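Putative uncharacterized protein (Pseudomonas putida, PDB 4J25) is a prolyl-4-hydroxylase of the 2-oxoglutarate- and iron-dependent oxygenase family that probably hydroxylates a proline of elongation factor Tu. Local coordinates at residues A[34-39]-A[121-126]; A[48-53]-A[110-115]; A[54-59]-A[190-195]; A[95-98]-A[104-107]. One frame throughout, in Å; residues are numbered along the deposited sequence.

Contact 1: A[34-39]-A[121-126]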
# COMPACT_ATOMS: atom_id res chain seq x y z
N ALA A 34 3.73 10.16 -11.92
CA ALA A 34 4.04 8.86 -12.51
C ALA A 34 3.13 7.75 -11.98
O ALA A 34 2.72 6.86 -12.73
CB ALA A 34 5.49 8.52 -12.26
N VAL A 35 2.83 7.78 -10.68
CA VAL A 35 1.89 6.84 -10.07
C VAL A 35 0.50 7.00 -10.73
O VAL A 35 -0.14 6.02 -11.07
CB VAL A 35 1.78 7.05 -8.53
CG1 VAL A 35 0.80 6.07 -7.92
CG2 VAL A 35 3.14 6.90 -7.88
N VAL A 36 0.06 8.24 -10.90
CA VAL A 36 -1.25 8.49 -11.48
C VAL A 36 -1.31 8.06 -12.95
O VAL A 36 -2.27 7.42 -13.37
CB VAL A 36 -1.65 9.97 -11.37
CG1 VAL A 36 -3.03 10.18 -12.00
CG2 VAL A 36 -1.69 10.40 -9.91
N ASP A 37 -0.29 8.39 -13.74
CA ASP A 37 -0.25 7.94 -15.14
C ASP A 37 -0.29 6.41 -15.21
O ASP A 37 -1.06 5.84 -16.00
CB ASP A 37 0.98 8.50 -15.86
CG ASP A 37 1.18 7.92 -17.24
OD1 ASP A 37 0.23 7.34 -17.80
OD2 ASP A 37 2.29 8.05 -17.78
N ASP A 38 0.50 5.73 -14.37
CA ASP A 38 0.50 4.26 -14.32
C ASP A 38 -0.88 3.70 -13.98
O ASP A 38 -1.33 2.74 -14.59
CB ASP A 38 1.50 3.72 -13.30
CG ASP A 38 2.96 3.95 -13.69
OD1 ASP A 38 3.24 4.22 -14.89
OD2 ASP A 38 3.84 3.84 -12.79
N LEU A 39 -1.55 4.27 -12.98
CA LEU A 39 -2.89 3.81 -12.62
C LEU A 39 -3.85 3.94 -13.81
O LEU A 39 -4.66 3.05 -14.04
CB LEU A 39 -3.46 4.59 -11.44
CG LEU A 39 -2.90 4.24 -10.07
CD1 LEU A 39 -3.48 5.20 -9.08
CD2 LEU A 39 -3.23 2.79 -9.72
N GLN A 121 -7.22 14.49 -9.11
CA GLN A 121 -6.97 15.44 -10.16
C GLN A 121 -6.90 14.74 -11.53
O GLN A 121 -7.52 15.19 -12.50
CB GLN A 121 -5.69 16.19 -9.83
CG GLN A 121 -5.34 17.32 -10.72
CD GLN A 121 -4.16 18.11 -10.17
OE1 GLN A 121 -3.96 18.19 -8.95
NE2 GLN A 121 -3.37 18.70 -11.05
N GLY A 122 -6.17 13.63 -11.60
CA GLY A 122 -5.90 12.97 -12.86
C GLY A 122 -6.97 11.99 -13.31
O GLY A 122 -7.17 11.83 -14.52
N LEU A 123 -7.63 11.33 -12.36
CA LEU A 123 -8.60 10.27 -12.63
C LEU A 123 -10.03 10.55 -12.13
O LEU A 123 -10.91 9.72 -12.34
CB LEU A 123 -8.16 8.97 -11.97
CG LEU A 123 -6.72 8.50 -12.24
CD1 LEU A 123 -6.52 7.20 -11.54
CD2 LEU A 123 -6.46 8.36 -13.70
N PHE A 124 -10.23 11.67 -11.45
CA PHE A 124 -11.59 12.15 -11.12
C PHE A 124 -12.37 11.18 -10.28
O PHE A 124 -13.58 11.04 -10.45
CB PHE A 124 -12.39 12.41 -12.39
CG PHE A 124 -11.57 12.97 -13.50
CD1 PHE A 124 -11.14 14.28 -13.46
CD2 PHE A 124 -11.20 12.19 -14.57
CE1 PHE A 124 -10.36 14.79 -14.47
CE2 PHE A 124 -10.43 12.70 -15.58
CZ PHE A 124 -9.99 14.00 -15.53
N LEU A 125 -11.68 10.51 -9.35
CA LEU A 125 -12.30 9.44 -8.57
C LEU A 125 -13.08 9.91 -7.34
O LEU A 125 -13.80 9.12 -6.74
CB LEU A 125 -11.24 8.42 -8.12
CG LEU A 125 -10.62 7.55 -9.22
CD1 LEU A 125 -9.65 6.51 -8.64
CD2 LEU A 125 -11.73 6.87 -10.03
N GLY A 126 -12.96 11.17 -6.95
CA GLY A 126 -13.71 11.65 -5.80
C GLY A 126 -13.33 11.02 -4.46
O GLY A 126 -14.16 10.88 -3.55
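Gly122 sits against Val36 of the facing helix 32-42. Its CA is 4.1 Å from Val36 CG1, and Val36 and Gly122 are also the residues whose CA atoms come nearest, at 6.6 Å. Glycine suits this position. A CB built here would fall only 2.7 Å from Val36 CG1, which is a clash. The lack of a side chain therefore lets helix 32-42 come close to the last turn of helix 103-123. The CG1 branch of Val36 does the touching because it stands anti to the backbone N (chi1 180°) and so reaches across to 121-126.

Leu123 follows and meets two residues. Its CG is 4.1 Å from the same Val36 CG1, and the two side chains run past each other in opposite directions. Its CD1 reaches on to Leu39, with CD1 of Leu123 4.0 Å from CB of Leu39. One leucine thus spans two residues a helical turn apart, Val36 and Leu39.

The helix stops here. Phe124 is the first residue to leave helical angles, with a phi of 60°, and its ring turns back so that one face lies over Gly122 C.

Neighbouring residues widen the interface. Val36 also touches Ala118, and Leu39 touches Ile119, both on helix 103-123. Leu39 further meets Val197 of strand 195-199.

The meeting atoms across the two segments are all carbons. Nothing polar links the two backbones, so the fit rests on shape and on the burial of aliphatic groups, with Leu39 the buried end and Val36 and Leu123 still partly exposed.

Contact 2: A[48-53]-A[110-115]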
# COMPACT_ATOMS: atom_id res chain seq x y z
N ALA A 48 9.91 2.13 -6.28
CA ALA A 48 10.96 1.78 -5.34
C ALA A 48 11.36 3.04 -4.58
O ALA A 48 11.24 4.15 -5.11
CB ALA A 48 12.17 1.18 -6.07
N HIS A 49 11.85 2.87 -3.36
CA HIS A 49 12.32 4.00 -2.56
C HIS A 49 11.31 5.14 -2.52
O HIS A 49 11.65 6.31 -2.75
CB HIS A 49 13.66 4.48 -3.12
CG HIS A 49 14.67 3.38 -3.23
ND1 HIS A 49 15.02 2.58 -2.16
CD2 HIS A 49 15.39 2.93 -4.28
CE1 HIS A 49 15.93 1.71 -2.54
NE2 HIS A 49 16.17 1.89 -3.82
N PHE A 50 10.06 4.80 -2.22
CA PHE A 50 8.99 5.79 -2.16
C PHE A 50 9.23 6.82 -1.04
O PHE A 50 8.83 7.97 -1.15
CB PHE A 50 7.62 5.11 -1.98
CG PHE A 50 6.48 6.06 -2.05
CD1 PHE A 50 6.15 6.67 -3.25
CD2 PHE A 50 5.76 6.39 -0.91
CE1 PHE A 50 5.10 7.59 -3.32
CE2 PHE A 50 4.72 7.30 -0.97
CZ PHE A 50 4.39 7.90 -2.19
N LEU A 51 9.91 6.39 0.01
CA LEU A 51 10.19 7.26 1.13
C LEU A 51 11.63 7.09 1.56
O LEU A 51 12.23 6.04 1.32
CB LEU A 51 9.23 6.95 2.29
CG LEU A 51 7.75 7.22 2.01
CD1 LEU A 51 6.89 6.69 3.14
CD2 LEU A 51 7.45 8.70 1.78
N PRO A 52 12.22 8.11 2.18
CA PRO A 52 13.62 7.97 2.59
C PRO A 52 13.80 6.82 3.57
O PRO A 52 12.91 6.52 4.36
CB PRO A 52 13.94 9.32 3.24
CG PRO A 52 12.62 9.93 3.58
CD PRO A 52 11.63 9.40 2.60
N ALA A 53 14.97 6.18 3.52
CA ALA A 53 15.22 4.99 4.31
C ALA A 53 14.97 5.17 5.82
O ALA A 53 14.50 4.25 6.47
CB ALA A 53 16.63 4.48 4.06
N ALA A 110 0.67 12.17 5.32
CA ALA A 110 0.81 13.42 4.58
C ALA A 110 1.14 13.12 3.12
O ALA A 110 0.57 13.73 2.21
CB ALA A 110 1.84 14.34 5.22
N ALA A 111 2.02 12.15 2.88
CA ALA A 111 2.38 11.78 1.51
C ALA A 111 1.20 11.13 0.78
O ALA A 111 0.98 11.39 -0.42
CB ALA A 111 3.58 10.84 1.51
N MET A 112 0.47 10.27 1.48
CA MET A 112 -0.65 9.59 0.86
C MET A 112 -1.79 10.58 0.63
O MET A 112 -2.57 10.40 -0.30
CB MET A 112 -1.10 8.42 1.73
CG MET A 112 -0.06 7.31 1.83
SD MET A 112 0.31 6.58 0.22
CE MET A 112 1.76 7.36 -0.30
N ASP A 113 -1.89 11.62 1.45
CA ASP A 113 -2.89 12.64 1.18
C ASP A 113 -2.54 13.37 -0.10
O ASP A 113 -3.43 13.71 -0.88
CB ASP A 113 -3.08 13.62 2.33
CG ASP A 113 -4.26 14.54 2.11
OD1 ASP A 113 -5.41 14.07 2.15
OD2 ASP A 113 -4.06 15.75 1.87
N GLN A 114 -1.26 13.60 -0.34
CA GLN A 114 -0.85 14.20 -1.60
C GLN A 114 -1.20 13.29 -2.78
O GLN A 114 -1.63 13.77 -3.82
CB GLN A 114 0.65 14.44 -1.62
CG GLN A 114 1.12 15.68 -0.92
CD GLN A 114 2.61 15.85 -1.08
OE1 GLN A 114 3.37 15.01 -0.62
NE2 GLN A 114 3.04 16.90 -1.77
N LEU A 115 -0.95 12.00 -2.62
CA LEU A 115 -1.33 11.01 -3.63
C LEU A 115 -2.85 10.99 -3.88
O LEU A 115 -3.27 10.89 -5.01
CB LEU A 115 -0.82 9.62 -3.23
CG LEU A 115 -1.11 8.48 -4.21
CD1 LEU A 115 -0.65 8.84 -5.61
CD2 LEU A 115 -0.46 7.19 -3.75
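Leu51 and Ala111 mark the closest backbone approach, with CA atoms 9.0 Å apart. Segment 48-53 is an irregular link between strand 44-47 and helix 53-67, and Pro52 takes the N-cap position of that helix. Segment 110-115 is regular helix in the middle of 103-123. At this spacing the gap is filled by side chains alone.

Phe50 supplies the main filling. Its CG stands anti to the backbone N (chi1 -174°), which sends the ring out toward the helix. There Phe50 CE2 is 4.5 Å from Ala111 CB. The ring and the side chain of Met112 cross obliquely. Met112 starts off beside the gap rather than into it, but the chain bends at chi2 (-62°) and again at chi3, and this brings the methyl CE near CE2 and CZ of the Phe50 ring. The modelled separation there is too short for two carbons, so the exact position of the methyl is doubtful. Leu51 adds a looser touch, with Leu51 CD2 4.4 Å from Ala111 CB. The small alanine thus faces both the ring and the leucine.

All four of these residues are buried. The Phe50 ring also meets Pro30 and Leu32.

Helix 103-123 here backs a connection that leads out of the larger beta sheet. Such helices packed on the larger sheet are a usual feature of the double-stranded beta helix, or jellyroll, of 2-oxoglutarate oxygenases.

Contact 3: A[54-59]-A[190-195]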
# COMPACT_ATOMS: atom_id res chain seq x y z
N ASP A 54 15.30 6.33 6.38
CA ASP A 54 15.15 6.51 7.83
C ASP A 54 13.68 6.47 8.24
O ASP A 54 13.36 5.96 9.32
CB ASP A 54 15.81 7.81 8.33
CG ASP A 54 17.30 7.65 8.60
OD1 ASP A 54 17.88 6.63 8.18
OD2 ASP A 54 17.89 8.55 9.25
N LEU A 55 12.80 7.00 7.39
CA LEU A 55 11.36 7.02 7.65
C LEU A 55 10.79 5.60 7.54
O LEU A 55 10.02 5.16 8.39
CB LEU A 55 10.64 7.97 6.67
CG LEU A 55 9.10 8.01 6.74
CD1 LEU A 55 8.58 8.23 8.14
CD2 LEU A 55 8.57 9.11 5.81
N VAL A 56 11.19 4.88 6.49
CA VAL A 56 10.79 3.48 6.33
C VAL A 56 11.20 2.63 7.53
O VAL A 56 10.44 1.76 7.97
CB VAL A 56 11.39 2.87 5.04
CG1 VAL A 56 11.06 1.38 4.95
CG2 VAL A 56 10.88 3.60 3.80
N ARG A 57 12.40 2.87 8.07
CA ARG A 57 12.84 2.14 9.26
C ARG A 57 11.99 2.48 10.47
O ARG A 57 11.67 1.60 11.26
CB ARG A 57 14.31 2.40 9.58
CG ARG A 57 15.25 1.74 8.61
CD ARG A 57 16.67 1.71 9.15
NE ARG A 57 17.62 1.64 8.05
CZ ARG A 57 18.06 2.69 7.38
NH1 ARG A 57 17.65 3.91 7.70
NH2 ARG A 57 18.93 2.53 6.38
N ALA A 58 11.63 3.75 10.60
CA ALA A 58 10.77 4.21 11.69
C ALA A 58 9.37 3.59 11.59
O ALA A 58 8.72 3.30 12.60
CB ALA A 58 10.69 5.72 11.69
N LEU A 59 8.89 3.41 10.36
CA LEU A 59 7.62 2.74 10.10
C LEU A 59 7.71 1.27 10.44
O LEU A 59 6.79 0.72 11.03
CB LEU A 59 7.19 2.94 8.64
CG LEU A 59 6.71 4.36 8.31
CD1 LEU A 59 6.50 4.56 6.82
CD2 LEU A 59 5.44 4.69 9.07
N PRO A 190 8.58 -7.83 -1.16
CA PRO A 190 8.22 -6.86 -0.12
C PRO A 190 9.45 -6.17 0.47
O PRO A 190 9.71 -6.23 1.67
CB PRO A 190 7.52 -7.73 0.91
CG PRO A 190 8.28 -9.04 0.81
CD PRO A 190 8.57 -9.21 -0.65
N VAL A 191 10.19 -5.49 -0.40
CA VAL A 191 11.45 -4.82 -0.09
C VAL A 191 11.23 -3.44 0.52
O VAL A 191 10.35 -2.69 0.09
CB VAL A 191 12.26 -4.68 -1.39
CG1 VAL A 191 13.42 -3.72 -1.24
CG2 VAL A 191 12.74 -6.05 -1.83
N ALA A 192 12.02 -3.09 1.52
CA ALA A 192 11.81 -1.83 2.24
C ALA A 192 11.72 -0.67 1.27
O ALA A 192 12.57 -0.52 0.40
CB ALA A 192 12.94 -1.60 3.25
N GLY A 193 10.72 0.18 1.45
CA GLY A 193 10.59 1.39 0.66
C GLY A 193 9.73 1.23 -0.58
O GLY A 193 9.42 2.21 -1.26
N CYS A 194 9.36 -0.01 -0.89
CA CYS A 194 8.61 -0.28 -2.10
C CYS A 194 7.12 -0.02 -1.90
O CYS A 194 6.49 -0.63 -1.02
CB CYS A 194 8.81 -1.72 -2.57
SG CYS A 194 7.93 -2.05 -4.13
N LEU A 195 6.57 0.86 -2.72
CA LEU A 195 5.13 1.13 -2.70
C LEU A 195 4.45 0.51 -3.93
O LEU A 195 4.93 0.66 -5.05
CB LEU A 195 4.87 2.64 -2.67
CG LEU A 195 3.38 3.07 -2.61
CD1 LEU A 195 2.83 2.87 -1.23
CD2 LEU A 195 3.21 4.53 -3.04
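A single valine on a helix packs against a tight turn in this buried contact. Val56 belongs to helix 53-67. The turn, Val191 to Cys194, leads into strand 195-199 of the larger beta sheet. It is a type II turn closed by a bond from Cys194 N to Val191 O of 3.0 Å.

Both methyls of Val56 are used. Val56 CG1 stands anti to the backbone N (chi1 176°) and meets two residues, with Gly193 N at 3.7 Å and Ala192 CB at 3.9 Å. Val56 CG2 lies 3.9 Å from Gly193 CA. The valine is thus set against the Ala192-Gly193 peptide and the alanine methyl beside it. Gly193 has a phi of 93°, where a side chain would jam against the preceding carbonyl oxygen, so the turn itself calls for glycine. An alanine in place of Val56 would probably open a gap beside this peptide and rob the Ala192 methyl of its partner on the helix.

The backbone of Gly193 bonds to Phe50 in the link from strand 44-47 and to Tyr163 of strand 156-163. Leu55 and Leu59 of the helix turn instead to Ala104 of helix 103-123. Helix 53-67 therefore lies between that helix and the turn.

Contact 4: A[95-98]-A[104-107]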
# COMPACT_ATOMS: atom_id res chain seq x y z
N GLN A 95 -5.83 -1.86 14.39
CA GLN A 95 -5.46 -0.51 14.80
C GLN A 95 -5.25 0.42 13.60
O GLN A 95 -4.13 0.59 13.11
CB GLN A 95 -4.20 -0.54 15.66
CG GLN A 95 -4.27 -1.55 16.79
CD GLN A 95 -2.95 -1.75 17.50
OE1 GLN A 95 -2.42 -2.87 17.53
NE2 GLN A 95 -2.42 -0.68 18.09
N TRP A 96 -6.34 1.02 13.13
CA TRP A 96 -6.31 2.00 12.06
C TRP A 96 -5.42 3.16 12.45
O TRP A 96 -5.30 3.52 13.61
CB TRP A 96 -7.72 2.47 11.71
CG TRP A 96 -8.54 1.37 11.15
CD1 TRP A 96 -9.46 0.62 11.81
CD2 TRP A 96 -8.49 0.87 9.81
NE1 TRP A 96 -10.00 -0.32 10.97
CE2 TRP A 96 -9.41 -0.19 9.74
CE3 TRP A 96 -7.75 1.20 8.68
CZ2 TRP A 96 -9.62 -0.91 8.56
CZ3 TRP A 96 -7.96 0.49 7.53
CH2 TRP A 96 -8.89 -0.56 7.47
N ILE A 97 -4.76 3.73 11.45
CA ILE A 97 -3.78 4.77 11.67
C ILE A 97 -4.43 6.12 11.40
O ILE A 97 -5.12 6.30 10.39
CB ILE A 97 -2.55 4.54 10.76
CG1 ILE A 97 -1.84 3.25 11.19
CG2 ILE A 97 -1.60 5.71 10.81
CD1 ILE A 97 -0.92 2.72 10.13
N ASP A 98 -4.23 7.06 12.32
CA ASP A 98 -4.73 8.43 12.18
C ASP A 98 -3.60 9.38 12.52
O ASP A 98 -2.62 8.99 13.15
CB ASP A 98 -5.89 8.69 13.15
CG ASP A 98 -7.25 8.48 12.51
OD1 ASP A 98 -7.43 8.84 11.32
OD2 ASP A 98 -8.16 7.98 13.22
N ALA A 104 6.26 8.98 12.41
CA ALA A 104 6.48 8.27 11.17
C ALA A 104 5.14 8.13 10.42
O ALA A 104 5.05 8.37 9.22
CB ALA A 104 7.11 6.90 11.45
N CYS A 105 4.10 7.76 11.15
CA CYS A 105 2.79 7.57 10.54
C CYS A 105 2.23 8.89 9.97
O CYS A 105 1.61 8.90 8.90
CB CYS A 105 1.81 6.96 11.54
SG CYS A 105 2.29 5.34 12.21
N ASP A 106 2.46 10.00 10.68
CA ASP A 106 1.95 11.31 10.28
C ASP A 106 2.55 11.69 8.94
O ASP A 106 1.87 12.25 8.08
CB ASP A 106 2.32 12.39 11.31
CG ASP A 106 1.43 12.38 12.54
OD1 ASP A 106 0.63 11.44 12.73
OD2 ASP A 106 1.53 13.33 13.35
N GLN A 107 3.83 11.39 8.77
CA GLN A 107 4.52 11.69 7.53
C GLN A 107 4.01 10.78 6.39
O GLN A 107 3.88 11.21 5.26
CB GLN A 107 6.01 11.52 7.73
CG GLN A 107 6.62 12.55 8.67
CD GLN A 107 8.14 12.53 8.64
OE1 GLN A 107 8.75 12.29 7.59
NE2 GLN A 107 8.76 12.79 9.78
O HOH W 1 0.03 9.12 13.42
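Ile97 and Cys105 come closest in the backbone where the loop 95-98 folds back on the first turns of helix 103-123, with Ile97 CA 7.2 Å from Cys105 CA and Asp98 CA 7.5 Å from Asp106 CA.

Ile97 makes the apolar half of the contact. Its CG2 methyl is anti to the backbone N and meets Cys105 CB at 3.7 Å. The sulfur is a little farther, with Cys105 SG 4.2 Å from Ile97 CG2.

The polar half runs through a water. This water is hydrogen-bonded to both Asp98 O, at 2.7 Å, and Asp106 OD1, at a short 2.5 Å, and it bridges two oxygens that are themselves 4.1 Å apart. The carboxylate of Asp106 has other partners too. Its OD1 takes the backbone N of Gly100 and its OD2 that of Ser23, which holds the group in place and ties the N-terminal end of the model to this helix.

Ile97 and Cys105 both touch Phe134 of strand 129-137, and the Ile97 backbone bonds to Cys132 on that strand. The loop thus runs beside an outermost strand of the larger sheet. From the other helix, 53-67, Arg66 touches Ile97.

From the N terminus, helix 32-42 comes first, and contact 1 closes a long loop from this helix to the end of helix 103-123. Contact 2 is nested inside it, joining the link after strand 44-47 to the middle of the same helix. Contact 3 ties helix 53-67 forward to the turn before strand 195-199, so it crosses contacts 1 and 2. Contact 4 is a short loop at the start of helix 103-123, nested inside the other three. Val35 against Leu115 joins contacts 1 and 2. Phe50 packs on Leu195 between contacts 2 and 3. Ala58 against Ala104 joins contacts 3 and 4. Helix 103-123 is shared by contacts 1, 2 and 4.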